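Putative D-glycero-D-manno-heptose 7-phosphate kinase (PDB 4N3O) phosphorylates D-glycero-alpha-D-manno-heptose 7-phosphate at C-1 with ATP, the step that yields the 1,7-bisphosphate on the way to GDP-heptose for the capsule. Local coordinates at residues 19-23 and 233-237; 268-272 and 293-298; 289-293 and 305-309; 173-177 and 240-244; 193-198 and 249-253. All blocks are in the same frame, centred on the assembly; numbering follows the deposited sequence.

Contact 1 of 5, residues 19-23 and 233-237; sequences GGGTD and MHAIK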
loop_
_atom_site.group_PDB
_atom_site.type_symbol
_atom_site.label_atom_id
_atom_site.label_comp_id
_atom_site.label_asym_id
_atom_site.label_seq_id
_atom_site.Cartn_x
_atom_site.Cartn_y
_atom_site.Cartn_z
ATOM N N GLY A 19 -2.753 4.515 22.801
ATOM C CA GLY A 19 -1.944 5.329 23.693
ATOM C C GLY A 19 -2.707 5.669 24.961
ATOM O O GLY A 19 -3.942 5.619 24.985
ATOM N N GLY A 20 -1.967 5.995 26.015
ATOM C CA GLY A 20 -2.558 6.368 27.294
ATOM C C GLY A 20 -1.559 7.175 28.100
ATOM O O GLY A 20 -0.354 6.940 28.008
ATOM N N GLY A 21 -2.057 8.120 28.899
ATOM C CA GLY A 21 -1.193 8.984 29.714
ATOM C C GLY A 21 -1.418 8.876 31.214
ATOM O O GLY A 21 -2.558 8.825 31.677
ATOM N N THR A 22 -0.316 8.845 31.964
ATOM C CA THR A 22 -0.332 8.771 33.431
ATOM C C THR A 22 0.691 9.764 33.981
ATOM O O THR A 22 1.896 9.586 33.799
ATOM C CB THR A 22 0.014 7.359 33.937
ATOM O OG1 THR A 22 1.308 6.975 33.457
ATOM C CG2 THR A 22 -1.020 6.350 33.462
ATOM N N ASP A 23 0.209 10.794 34.671
ATOM C CA ASP A 23 1.087 11.850 35.183
ATOM C C ASP A 23 0.999 12.077 36.694
ATOM O O ASP A 23 -0.053 12.472 37.193
ATOM C CB ASP A 23 0.779 13.164 34.446
ATOM C CG ASP A 23 -0.709 13.512 34.442
ATOM O OD1 ASP A 23 -1.523 12.728 34.981
ATOM O OD2 ASP A 23 -1.061 14.573 33.884
HETATM N N MSE A 233 -7.192 5.493 35.561
HETATM C CA MSE A 233 -5.948 5.932 34.929
HETATM C C MSE A 233 -4.799 5.048 35.372
HETATM O O MSE A 233 -3.785 4.950 34.686
HETATM C CB MSE A 233 -5.735 7.395 35.350
HETATM C CG MSE A 233 -4.393 8.005 34.944
HETATM SE SE MSE A 233 -4.214 9.799 35.744
HETATM C CE MSE A 233 -4.346 10.849 34.083
ATOM N N HIS A 234 -4.956 4.389 36.520
ATOM C CA HIS A 234 -3.917 3.511 37.078
ATOM C C HIS A 234 -3.832 2.162 36.330
ATOM O O HIS A 234 -2.838 1.437 36.451
ATOM C CB HIS A 234 -4.195 3.277 38.573
ATOM C CG HIS A 234 -3.016 2.775 39.347
ATOM N ND1 HIS A 234 -2.185 3.615 40.059
ATOM C CD2 HIS A 234 -2.534 1.523 39.533
ATOM C CE1 HIS A 234 -1.241 2.903 40.647
ATOM N NE2 HIS A 234 -1.429 1.631 40.343
ATOM N N ALA A 235 -4.875 1.837 35.560
ATOM C CA ALA A 235 -4.921 0.591 34.781
ATOM C C ALA A 235 -4.271 0.753 33.393
ATOM O O ALA A 235 -4.260 -0.182 32.591
ATOM C CB ALA A 235 -6.359 0.112 34.638
ATOM N N ILE A 236 -3.730 1.938 33.123
ATOM C CA ILE A 236 -3.072 2.217 31.852
ATOM C C ILE A 236 -1.787 1.402 31.679
ATOM O O ILE A 236 -1.588 0.795 30.630
ATOM C CB ILE A 236 -2.806 3.729 31.682
ATOM C CG1 ILE A 236 -4.141 4.456 31.465
ATOM C CG2 ILE A 236 -1.882 3.989 30.501
ATOM C CD1 ILE A 236 -4.024 5.950 31.253
ATOM N N LYS A 237 -0.925 1.380 32.697
ATOM C CA LYS A 237 0.323 0.600 32.617
ATOM C C LYS A 237 0.035 -0.903 32.540
ATOM O O LYS A 237 0.880 -1.685 32.100
ATOM C CB LYS A 237 1.233 0.886 33.806
ATOM C CG LYS A 237 2.554 0.131 33.775
ATOM C CD LYS A 237 3.407 0.486 34.981
ATOM C CE LYS A 237 4.746 -0.228 34.956
ATOM N NZ LYS A 237 5.584 0.197 36.110
#
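M233, a selenomethionine, opens the second segment and reaches back over the end of the first. Its chain is extended at chi1 and chi2 (both t). This carries M233 CE to 3.5 Å from D23 OD1 and to 3.6 Å from the carbonyl oxygen G21 O. The backbone of M233 also takes part: M233 O lies 3.3 Å from the methyl T22 CG2. These are van der Waals contacts, since no hydrogen bond joins the two segments. The hydroxyl of T22 is used instead by strand 31-40, where OG1 bonds to the carbonyl of Y31. The CA-to-CB bonds of H234 and A235 point away from residues 19-23.

The partner is the glycine-rich end of strand 6-21 in a GHMP kinase. By similarity, G20, G21, T22 and D23 bind the sugar phosphate substrate.

I236, in helix 236-248, points toward this strand end. Its CD1 sits 3.3 Å from G21 O, its CB 3.6 Å from T22 CG2, and its CG2 4.0 Å from G20 C. The fit over G20 is close: a beta carbon there would come 2.9 Å from I236 CG2, a clash, so the lack of a side chain lets the helix approach. K237 comes next, and its amino group forms a salt bridge with D29.

Contact 2 of 5, residues 268-272 and 293-298; sequences IISEI and GKTSGA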
loop_
_atom_site.group_PDB
_atom_site.type_symbol
_atom_site.label_atom_id
_atom_site.label_comp_id
_atom_site.label_asym_id
_atom_site.label_seq_id
_atom_site.Cartn_x
_atom_site.Cartn_y
_atom_site.Cartn_z
ATOM N N ILE A 268 -11.755 10.515 22.967
ATOM C CA ILE A 268 -12.154 9.964 21.673
ATOM C C ILE A 268 -13.649 10.212 21.498
ATOM O O ILE A 268 -14.069 10.860 20.537
ATOM C CB ILE A 268 -11.822 8.457 21.524
ATOM C CG1 ILE A 268 -10.305 8.239 21.395
ATOM C CG2 ILE A 268 -12.498 7.873 20.286
ATOM C CD1 ILE A 268 -9.487 8.649 22.605
ATOM N N ILE A 269 -14.442 9.723 22.451
ATOM C CA ILE A 269 -15.897 9.885 22.396
ATOM C C ILE A 269 -16.297 11.365 22.368
ATOM O O ILE A 269 -17.287 11.724 21.731
ATOM C CB ILE A 269 -16.604 9.160 23.569
ATOM C CG1 ILE A 269 -16.271 7.658 23.561
ATOM C CG2 ILE A 269 -18.117 9.367 23.504
ATOM C CD1 ILE A 269 -16.697 6.925 22.303
ATOM N N SER A 270 -15.532 12.217 23.046
ATOM C CA SER A 270 -15.820 13.653 23.051
ATOM C C SER A 270 -15.621 14.217 21.644
ATOM O O SER A 270 -16.500 14.912 21.140
ATOM C CB SER A 270 -14.941 14.406 24.068
ATOM O OG SER A 270 -15.229 15.796 24.080
ATOM N N GLU A 271 -14.482 13.904 21.011
ATOM C CA GLU A 271 -14.189 14.380 19.638
ATOM C C GLU A 271 -15.240 13.933 18.615
ATOM O O GLU A 271 -15.487 14.629 17.629
ATOM C CB GLU A 271 -12.793 13.940 19.170
ATOM C CG GLU A 271 -11.635 14.632 19.882
ATOM C CD GLU A 271 -10.264 14.208 19.363
ATOM O OE1 GLU A 271 -10.167 13.747 18.202
ATOM O OE2 GLU A 271 -9.272 14.361 20.110
ATOM N N ILE A 272 -15.843 12.771 18.851
ATOM C CA ILE A 272 -16.888 12.245 17.977
ATOM C C ILE A 272 -18.180 13.022 18.225
ATOM O O ILE A 272 -18.699 13.685 17.327
ATOM C CB ILE A 272 -17.151 10.740 18.244
ATOM C CG1 ILE A 272 -15.901 9.912 17.960
ATOM C CG2 ILE A 272 -18.314 10.230 17.396
ATOM C CD1 ILE A 272 -16.020 8.467 18.397
ATOM N N GLY A 293 -14.310 2.724 16.405
ATOM C CA GLY A 293 -13.601 3.718 15.620
ATOM C C GLY A 293 -13.145 4.902 16.455
ATOM O O GLY A 293 -13.674 5.133 17.541
ATOM N N LYS A 294 -12.163 5.639 15.940
ATOM C CA LYS A 294 -11.625 6.831 16.600
ATOM C C LYS A 294 -11.422 7.932 15.578
ATOM O O LYS A 294 -11.272 7.658 14.379
ATOM C CB LYS A 294 -10.270 6.549 17.240
ATOM C CG LYS A 294 -9.244 6.051 16.235
ATOM C CD LYS A 294 -7.811 6.356 16.637
ATOM C CE LYS A 294 -7.409 5.715 17.944
ATOM N NZ LYS A 294 -5.943 5.877 18.140
ATOM N N THR A 295 -11.413 9.170 16.062
ATOM C CA THR A 295 -11.179 10.348 15.233
ATOM C C THR A 295 -9.852 10.911 15.675
ATOM O O THR A 295 -9.654 11.141 16.864
ATOM C CB THR A 295 -12.245 11.443 15.446
ATOM O OG1 THR A 295 -12.251 11.853 16.819
ATOM C CG2 THR A 295 -13.625 10.944 15.083
ATOM N N SER A 296 -8.938 11.130 14.741
ATOM C CA SER A 296 -7.632 11.670 15.094
ATOM C C SER A 296 -7.318 12.954 14.321
ATOM O O SER A 296 -7.809 13.161 13.198
ATOM C CB SER A 296 -6.553 10.608 14.876
ATOM O OG SER A 296 -5.253 11.111 15.143
ATOM N N GLY A 297 -6.515 13.816 14.950
ATOM C CA GLY A 297 -6.107 15.101 14.376
ATOM C C GLY A 297 -7.274 15.904 13.830
ATOM O O GLY A 297 -7.099 16.698 12.904
ATOM N N ALA A 298 -8.459 15.700 14.417
ATOM C CA ALA A 298 -9.691 16.371 13.981
ATOM C C ALA A 298 -9.472 17.868 13.761
ATOM O O ALA A 298 -9.720 18.691 14.649
ATOM C CB ALA A 298 -10.816 16.129 14.985
#
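T295 and E271 make the heart of this contact, with I268 beside them. T295 lies on strand 290-296 and points at helix 267-273. Its hydroxyl OG1 donates a hydrogen bond of 3.1 Å to E271 OE1. The same carboxylate oxygen, E271 OE1, is also 3.0 Å from the carbonyl T295 O, but both atoms are acceptors and do not bond. The methyl of T295 serves the apolar part of the interface: CG2 is 3.8 Å from I272 CG1. I268 lies one helical turn before I272. Its CG2 rests 3.9 Å from K294 CA and 4.0 Å from K294 CB. The amino group of K294 hydrogen-bonds to the carbonyl of G16. The helix crosses the strand steeply, at 74°, with the two short axes 7.6 Å apart at closest approach. This is helix-on-strand packing in the C-terminal region of a GHMP kinase, at an edge strand, within this chain, of its four-stranded antiparallel sheet.

Contact 3 of 5, residues 289-293 and 305-309; sequences GAYSG and FFFVD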
loop_
_atom_site.group_PDB
_atom_site.type_symbol
_atom_site.label_atom_id
_atom_site.label_comp_id
_atom_site.label_asym_id
_atom_site.label_seq_id
_atom_site.Cartn_x
_atom_site.Cartn_y
_atom_site.Cartn_z
ATOM N N GLY A 289 -21.414 -2.182 9.817
ATOM C CA GLY A 289 -20.376 -3.189 10.034
ATOM C C GLY A 289 -19.243 -2.828 10.958
ATOM O O GLY A 289 -18.635 -3.717 11.551
ATOM N N ALA A 290 -18.928 -1.547 11.086
ATOM C CA ALA A 290 -17.870 -1.155 12.017
ATOM C C ALA A 290 -18.357 -1.444 13.436
ATOM O O ALA A 290 -19.562 -1.374 13.703
ATOM C CB ALA A 290 -17.522 0.320 11.866
ATOM N N TYR A 291 -17.436 -1.810 14.321
ATOM C CA TYR A 291 -17.780 -2.062 15.727
ATOM C C TYR A 291 -16.945 -1.201 16.657
ATOM O O TYR A 291 -17.039 -1.314 17.873
ATOM C CB TYR A 291 -17.633 -3.549 16.095
ATOM C CG TYR A 291 -16.269 -4.166 15.864
ATOM C CD1 TYR A 291 -15.243 -4.039 16.808
ATOM C CD2 TYR A 291 -16.016 -4.920 14.724
ATOM C CE1 TYR A 291 -13.997 -4.622 16.604
ATOM C CE2 TYR A 291 -14.777 -5.507 14.509
ATOM C CZ TYR A 291 -13.768 -5.361 15.449
ATOM O OH TYR A 291 -12.540 -5.956 15.213
ATOM N N SER A 292 -16.150 -0.312 16.077
ATOM C CA SER A 292 -15.276 0.546 16.867
ATOM C C SER A 292 -14.543 1.504 15.934
ATOM O O SER A 292 -14.199 1.141 14.812
ATOM C CB SER A 292 -14.260 -0.305 17.652
ATOM O OG SER A 292 -13.403 0.493 18.439
ATOM N N GLY A 293 -14.310 2.724 16.405
ATOM C CA GLY A 293 -13.601 3.718 15.620
ATOM C C GLY A 293 -13.145 4.902 16.455
ATOM O O GLY A 293 -13.674 5.133 17.541
ATOM N N PHE A 305 -10.772 6.196 11.908
ATOM C CA PHE A 305 -10.143 4.917 11.717
ATOM C C PHE A 305 -11.091 3.926 12.353
ATOM O O PHE A 305 -11.461 4.088 13.508
ATOM C CB PHE A 305 -8.783 4.971 12.404
ATOM C CG PHE A 305 -8.062 3.688 12.439
ATOM C CD1 PHE A 305 -7.745 3.026 11.265
ATOM C CD2 PHE A 305 -7.604 3.182 13.633
ATOM C CE1 PHE A 305 -7.037 1.839 11.291
ATOM C CE2 PHE A 305 -6.894 1.991 13.671
ATOM C CZ PHE A 305 -6.612 1.319 12.500
ATOM N N PHE A 306 -11.540 2.939 11.586
ATOM C CA PHE A 306 -12.504 1.957 12.109
ATOM C C PHE A 306 -12.007 0.523 12.135
ATOM O O PHE A 306 -11.115 0.135 11.384
ATOM C CB PHE A 306 -13.782 1.926 11.253
ATOM C CG PHE A 306 -14.489 3.241 11.127
ATOM C CD1 PHE A 306 -15.273 3.720 12.152
ATOM C CD2 PHE A 306 -14.429 3.961 9.947
ATOM C CE1 PHE A 306 -15.952 4.913 12.027
ATOM C CE2 PHE A 306 -15.110 5.164 9.814
ATOM C CZ PHE A 306 -15.872 5.640 10.858
ATOM N N PHE A 307 -12.615 -0.238 13.031
ATOM C CA PHE A 307 -12.434 -1.679 13.148
ATOM C C PHE A 307 -13.748 -2.270 12.654
ATOM O O PHE A 307 -14.824 -1.880 13.106
ATOM C CB PHE A 307 -12.159 -2.117 14.573
ATOM C CG PHE A 307 -10.719 -2.266 14.883
ATOM C CD1 PHE A 307 -9.876 -1.174 14.858
ATOM C CD2 PHE A 307 -10.201 -3.508 15.228
ATOM C CE1 PHE A 307 -8.530 -1.313 15.148
ATOM C CE2 PHE A 307 -8.864 -3.657 15.521
ATOM C CZ PHE A 307 -8.025 -2.555 15.480
ATOM N N VAL A 308 -13.646 -3.191 11.708
ATOM C CA VAL A 308 -14.810 -3.802 11.092
ATOM C C VAL A 308 -14.600 -5.283 10.846
ATOM O O VAL A 308 -13.481 -5.768 10.723
ATOM C CB VAL A 308 -15.091 -3.157 9.720
ATOM C CG1 VAL A 308 -13.961 -3.452 8.743
ATOM C CG2 VAL A 308 -16.415 -3.641 9.151
ATOM N N ASP A 309 -15.694 -6.005 10.795
ATOM C CA ASP A 309 -15.628 -7.396 10.472
ATOM C C ASP A 309 -15.212 -7.457 8.989
ATOM O O ASP A 309 -15.816 -6.788 8.138
ATOM C CB ASP A 309 -16.995 -8.011 10.669
ATOM C CG ASP A 309 -17.056 -9.435 10.235
ATOM O OD1 ASP A 309 -16.052 -10.167 10.365
ATOM O OD2 ASP A 309 -18.143 -9.828 9.781
#
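Two backbone hydrogen bonds tie these strands together. Y291 N donates to F307 O at 2.9 Å, and F307 N donates to S292 O at 2.8 Å; both are nearly straight. In the antiparallel hairpin 290-296 and 303-308, Y291 and S292 both lie opposite F307, a beta bulge. CA-H...O contacts add to the pairing, the shortest G293 CA to F305 O at 3.0 Å. At G293 a beta carbon would clash with F306 CD1. Y291 folds over the partner strand: F307 CB lies 4.0 Å from the Y291 ring centroid, a CH-pi contact over its face. The hydroxyl Y291 OH meets the edge of the F307 ring, 3.4 Å from F307 CD2. A290 CB packs 4.1 Å from F306 CD1. Before it, G289 (positive phi) ends helix 276-287 in a Schellman motif. A290, F306 and V308 share one sheet face, where L316 and L320 of helix 313-320 and A285 of helix 276-287 pack. F307 meets W263, and strand 202-206 pairs with the other side of 303-308.

Contact 4 of 5, residues 173-177 and 240-244; sequences NFMEF and AIKMK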
loop_
_atom_site.group_PDB
_atom_site.type_symbol
_atom_site.label_atom_id
_atom_site.label_comp_id
_atom_site.label_asym_id
_atom_site.label_seq_id
_atom_site.Cartn_x
_atom_site.Cartn_y
_atom_site.Cartn_z
ATOM N N ASN A 173 5.909 0.143 16.617
ATOM C CA ASN A 173 6.768 0.599 17.694
ATOM C C ASN A 173 5.938 0.853 18.922
ATOM O O ASN A 173 4.942 1.572 18.869
ATOM C CB ASN A 173 7.486 1.886 17.299
ATOM C CG ASN A 173 8.491 1.678 16.184
ATOM O OD1 ASN A 173 9.489 0.984 16.358
ATOM N ND2 ASN A 173 8.247 2.307 15.035
ATOM N N PHE A 174 6.334 0.226 20.019
ATOM C CA PHE A 174 5.667 0.412 21.281
ATOM C C PHE A 174 6.580 1.306 22.083
ATOM O O PHE A 174 7.719 0.937 22.350
ATOM C CB PHE A 174 5.474 -0.911 21.999
ATOM C CG PHE A 174 4.550 -0.816 23.169
ATOM C CD1 PHE A 174 5.006 -0.366 24.396
ATOM C CD2 PHE A 174 3.222 -1.176 23.043
ATOM C CE1 PHE A 174 4.150 -0.286 25.482
ATOM C CE2 PHE A 174 2.365 -1.092 24.118
ATOM C CZ PHE A 174 2.830 -0.644 25.338
HETATM N N MSE A 175 6.087 2.474 22.462
HETATM C CA MSE A 175 6.911 3.428 23.181
HETATM C C MSE A 175 6.412 3.679 24.569
HETATM O O MSE A 175 5.224 3.947 24.783
HETATM C CB MSE A 175 6.955 4.683 22.335
HETATM C CG MSE A 175 7.167 4.228 20.886
HETATM SE SE MSE A 175 7.678 5.787 19.853
HETATM C CE MSE A 175 7.983 5.068 18.065
ATOM N N GLU A 176 7.332 3.568 25.526
ATOM C CA GLU A 176 7.039 3.790 26.936
ATOM C C GLU A 176 7.729 5.055 27.390
ATOM O O GLU A 176 8.878 5.319 27.030
ATOM C CB GLU A 176 7.441 2.571 27.763
ATOM C CG GLU A 176 6.447 1.433 27.573
ATOM C CD GLU A 176 6.979 0.084 27.996
ATOM O OE1 GLU A 176 6.345 -0.563 28.868
ATOM O OE2 GLU A 176 8.039 -0.320 27.460
ATOM N N PHE A 177 7.000 5.853 28.156
ATOM C CA PHE A 177 7.514 7.130 28.624
ATOM C C PHE A 177 7.807 7.138 30.123
ATOM O O PHE A 177 7.000 6.671 30.937
ATOM C CB PHE A 177 6.528 8.238 28.267
ATOM C CG PHE A 177 6.177 8.272 26.815
ATOM C CD1 PHE A 177 7.142 8.593 25.866
ATOM C CD2 PHE A 177 4.885 7.988 26.390
ATOM C CE1 PHE A 177 6.830 8.622 24.519
ATOM C CE2 PHE A 177 4.566 8.019 25.045
ATOM C CZ PHE A 177 5.541 8.335 24.108
ATOM N N ALA A 240 -0.890 -1.598 28.869
ATOM C CA ALA A 240 0.330 -1.608 28.067
ATOM C C ALA A 240 0.966 -2.997 28.063
ATOM O O ALA A 240 1.158 -3.589 27.003
ATOM C CB ALA A 240 1.329 -0.579 28.596
ATOM N N ILE A 241 1.313 -3.516 29.240
ATOM C CA ILE A 241 1.919 -4.855 29.288
ATOM C C ILE A 241 0.973 -5.919 28.706
ATOM O O ILE A 241 1.416 -6.912 28.131
ATOM C CB ILE A 241 2.389 -5.247 30.706
ATOM C CG1 ILE A 241 1.239 -5.135 31.723
ATOM C CG2 ILE A 241 3.573 -4.384 31.127
ATOM C CD1 ILE A 241 1.675 -5.253 33.173
ATOM N N LYS A 242 -0.326 -5.682 28.818
ATOM C CA LYS A 242 -1.295 -6.626 28.309
ATOM C C LYS A 242 -1.281 -6.590 26.786
ATOM O O LYS A 242 -1.403 -7.629 26.146
ATOM C CB LYS A 242 -2.685 -6.319 28.861
ATOM C CG LYS A 242 -3.676 -7.460 28.698
ATOM C CD LYS A 242 -5.059 -7.120 29.250
ATOM C CE LYS A 242 -5.027 -6.852 30.750
ATOM N NZ LYS A 242 -6.391 -6.637 31.311
HETATM N N MSE A 243 -1.110 -5.392 26.218
HETATM C CA MSE A 243 -1.053 -5.217 24.767
HETATM C C MSE A 243 0.248 -5.741 24.200
HETATM O O MSE A 243 0.261 -6.239 23.100
HETATM C CB MSE A 243 -1.243 -3.765 24.357
HETATM C CG MSE A 243 -1.724 -3.621 22.907
HETATM SE SE MSE A 243 -2.123 -1.704 22.606
HETATM C CE MSE A 243 -3.697 -1.493 23.772
ATOM N N LYS A 244 1.356 -5.625 24.922
ATOM C CA LYS A 244 2.611 -6.199 24.427
ATOM C C LYS A 244 2.478 -7.711 24.363
ATOM O O LYS A 244 2.811 -8.332 23.362
ATOM C CB LYS A 244 3.803 -5.914 25.341
ATOM C CG LYS A 244 4.275 -4.485 25.439
ATOM C CD LYS A 244 5.628 -4.464 26.151
ATOM C CE LYS A 244 5.989 -3.095 26.711
ATOM N NZ LYS A 244 5.090 -2.698 27.841
#
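F174 projects from strand 172-178 and its ring lies beneath the side chain of K244. K244 CG sits 4.0 Å from the F174 ring centroid and only 5° off the ring normal, a CH-pi contact. The ring edge meets the methyl of A240, with F174 CZ 3.6 Å from A240 CB. A240 and K244 are one turn apart, so both face the strand. Here a helix packs on the face of a beta sheet: the short axes of 240-244 and 173-177 run nearly antiparallel, at 159°, and come no closer than 10.7 Å. Side chains alone span that gap. On the sheet, Y34 of the neighbouring strand 31-40 has its ring almost parallel to that of F174. M243 starts toward the strand, its CB 4.5 Å from F174 CE2, and its end packs on L255 and L259 of helix 252-262. Beyond the ring, K244 extends to E176, two residues along the strand on the same face. K244 NZ donates to E176 OE1 at 2.7 Å, a salt bridge.

Contact 5 of 5, residues 193-198 and 249-253; sequences WIASEL and RADFG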
loop_
_atom_site.group_PDB
_atom_site.type_symbol
_atom_site.label_atom_id
_atom_site.label_comp_id
_atom_site.label_asym_id
_atom_site.label_seq_id
_atom_site.Cartn_x
_atom_site.Cartn_y
_atom_site.Cartn_z
ATOM N N TRP A 193 1.260 -11.942 9.504
ATOM C CA TRP A 193 -0.172 -12.149 9.430
ATOM C C TRP A 193 -0.911 -11.292 10.425
ATOM O O TRP A 193 -2.090 -10.995 10.220
ATOM C CB TRP A 193 -0.548 -13.622 9.576
ATOM C CG TRP A 193 -0.347 -14.222 10.924
ATOM C CD1 TRP A 193 0.752 -14.900 11.371
ATOM C CD2 TRP A 193 -1.289 -14.226 11.989
ATOM N NE1 TRP A 193 0.548 -15.317 12.672
ATOM C CE2 TRP A 193 -0.704 -14.920 13.066
ATOM C CE3 TRP A 193 -2.571 -13.706 12.141
ATOM C CZ2 TRP A 193 -1.369 -15.110 14.287
ATOM C CZ3 TRP A 193 -3.228 -13.871 13.359
ATOM C CH2 TRP A 193 -2.631 -14.574 14.415
ATOM N N ILE A 194 -0.238 -10.882 11.508
ATOM C CA ILE A 194 -0.893 -10.006 12.475
ATOM C C ILE A 194 -1.261 -8.725 11.754
ATOM O O ILE A 194 -2.405 -8.295 11.805
ATOM C CB ILE A 194 0.007 -9.675 13.680
ATOM C CG1 ILE A 194 0.168 -10.894 14.578
ATOM C CG2 ILE A 194 -0.608 -8.551 14.529
ATOM C CD1 ILE A 194 -1.089 -11.230 15.371
ATOM N N ALA A 195 -0.285 -8.155 11.040
ATOM C CA ALA A 195 -0.474 -6.928 10.281
ATOM C C ALA A 195 -1.549 -7.092 9.234
ATOM O O ALA A 195 -2.402 -6.221 9.071
ATOM C CB ALA A 195 0.826 -6.533 9.599
ATOM N N SER A 196 -1.504 -8.224 8.521
ATOM C CA SER A 196 -2.480 -8.507 7.483
ATOM C C SER A 196 -3.867 -8.590 8.046
ATOM O O SER A 196 -4.825 -8.133 7.412
ATOM C CB SER A 196 -2.151 -9.820 6.780
ATOM O OG SER A 196 -0.906 -9.727 6.122
ATOM N N GLU A 197 -3.980 -9.167 9.242
ATOM C CA GLU A 197 -5.278 -9.335 9.889
ATOM C C GLU A 197 -5.769 -7.970 10.342
ATOM O O GLU A 197 -6.948 -7.644 10.188
ATOM C CB GLU A 197 -5.192 -10.305 11.069
ATOM C CG GLU A 197 -6.518 -10.504 11.782
ATOM C CD GLU A 197 -7.565 -11.185 10.912
ATOM O OE1 GLU A 197 -7.196 -11.830 9.906
ATOM O OE2 GLU A 197 -8.760 -11.104 11.244
ATOM N N LEU A 198 -4.870 -7.165 10.910
ATOM C CA LEU A 198 -5.260 -5.799 11.295
ATOM C C LEU A 198 -5.762 -5.007 10.082
ATOM O O LEU A 198 -6.785 -4.318 10.183
ATOM C CB LEU A 198 -4.121 -5.058 11.959
ATOM C CG LEU A 198 -4.006 -5.220 13.456
ATOM C CD1 LEU A 198 -2.700 -4.586 13.911
ATOM C CD2 LEU A 198 -5.207 -4.551 14.140
ATOM N N ARG A 249 2.146 -12.699 21.687
ATOM C CA ARG A 249 1.385 -13.933 21.584
ATOM C C ARG A 249 0.582 -14.074 20.299
ATOM O O ARG A 249 0.000 -15.121 20.070
ATOM C CB ARG A 249 0.409 -14.050 22.762
ATOM C CG ARG A 249 1.070 -14.326 24.098
ATOM C CD ARG A 249 0.056 -14.519 25.219
ATOM N NE ARG A 249 0.706 -14.982 26.449
ATOM C CZ ARG A 249 0.092 -15.168 27.623
ATOM N NH1 ARG A 249 -1.208 -14.922 27.760
ATOM N NH2 ARG A 249 0.785 -15.595 28.674
ATOM N N ALA A 250 0.528 -13.036 19.468
ATOM C CA ALA A 250 -0.302 -13.099 18.270
ATOM C C ALA A 250 -1.747 -13.445 18.683
ATOM O O ALA A 250 -2.470 -14.154 17.982
ATOM C CB ALA A 250 0.251 -14.124 17.290
ATOM N N ASP A 251 -2.158 -12.930 19.832
ATOM C CA ASP A 251 -3.481 -13.210 20.356
ATOM C C ASP A 251 -4.437 -12.132 19.861
ATOM O O ASP A 251 -4.715 -11.134 20.545
ATOM C CB ASP A 251 -3.429 -13.266 21.882
ATOM C CG ASP A 251 -4.766 -13.508 22.484
ATOM O OD1 ASP A 251 -5.744 -13.648 21.709
ATOM O OD2 ASP A 251 -4.841 -13.555 23.728
ATOM N N PHE A 252 -4.976 -12.362 18.674
ATOM C CA PHE A 252 -5.817 -11.365 18.056
ATOM C C PHE A 252 -7.150 -11.132 18.752
ATOM O O PHE A 252 -7.695 -10.035 18.678
ATOM C CB PHE A 252 -6.032 -11.688 16.584
ATOM C CG PHE A 252 -6.145 -10.473 15.763
ATOM C CD1 PHE A 252 -7.348 -9.809 15.646
ATOM C CD2 PHE A 252 -5.014 -9.934 15.184
ATOM C CE1 PHE A 252 -7.426 -8.637 14.925
ATOM C CE2 PHE A 252 -5.080 -8.776 14.462
ATOM C CZ PHE A 252 -6.284 -8.119 14.333
ATOM N N GLY A 253 -7.673 -12.152 19.433
ATOM C CA GLY A 253 -8.932 -12.011 20.189
ATOM C C GLY A 253 -8.780 -11.016 21.341
ATOM O O GLY A 253 -9.662 -10.189 21.587
#
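A Schellman motif followed at once by a helix N-cap forms one side of this contact. A250 has positive phi, where the helix before it ends, and D251 caps the next helix, 252-262. The corner packs on helix 192-200. A250 is turned toward that helix, and its methyl meets two side chains. W193 holds chi1 at p, which brings its indole across so that W193 CZ2 is 3.6 Å from A250 CB. I194, with chi1 and chi2 both m, places CD1 3.5 Å from A250 CA and 3.7 Å from A250 CB.

F252 is the main side chain on the corner. Its chi1, -146°, lies between the usual wells, and its ring packs against I194, E197 and L198. L198 CD2 touches F252 CZ at 3.7 Å, and I194 CD1 is 4.1 Å from F252 CD2. D251 points away from helix 192-200; its carboxylate bonds to the hydroxyl of T254.

E197 has chi1 t and chi2 p. Its carboxylate hydrogen-bonds to W340 and forms a salt bridge with R8, both of the second subunit, so this packing lies at the dimer interface. A second salt bridge joins it to R201 of its own chain. The aliphatic part of E197 stays on the phenylalanine: E197 CG stands 3.5 Å from the centroid of the F252 ring, 13° off its normal.

Overall arrangement
Contacts 1 and 4 both place helix 236-248 on the same mixed sheet, with centres 11 Å apart. Contact 1 includes the substrate-binding residues inferred by similarity; A240 of contact 4 has its side chain about 8 Å from G20. Contacts 2 and 3 share G293 and strand 290-296, and a probable hydrogen bond, K294 O to F305 N at 2.9 Å, joins them. Their side chains approach other sites inferred by similarity: K294 is about 8 Å from R14, and F305 about 8 Å from L116 of the ATP site. Contact 5 touches contact 3 through F307 CZ and L198 CD2, 3.7 Å apart, and also faces the second subunit.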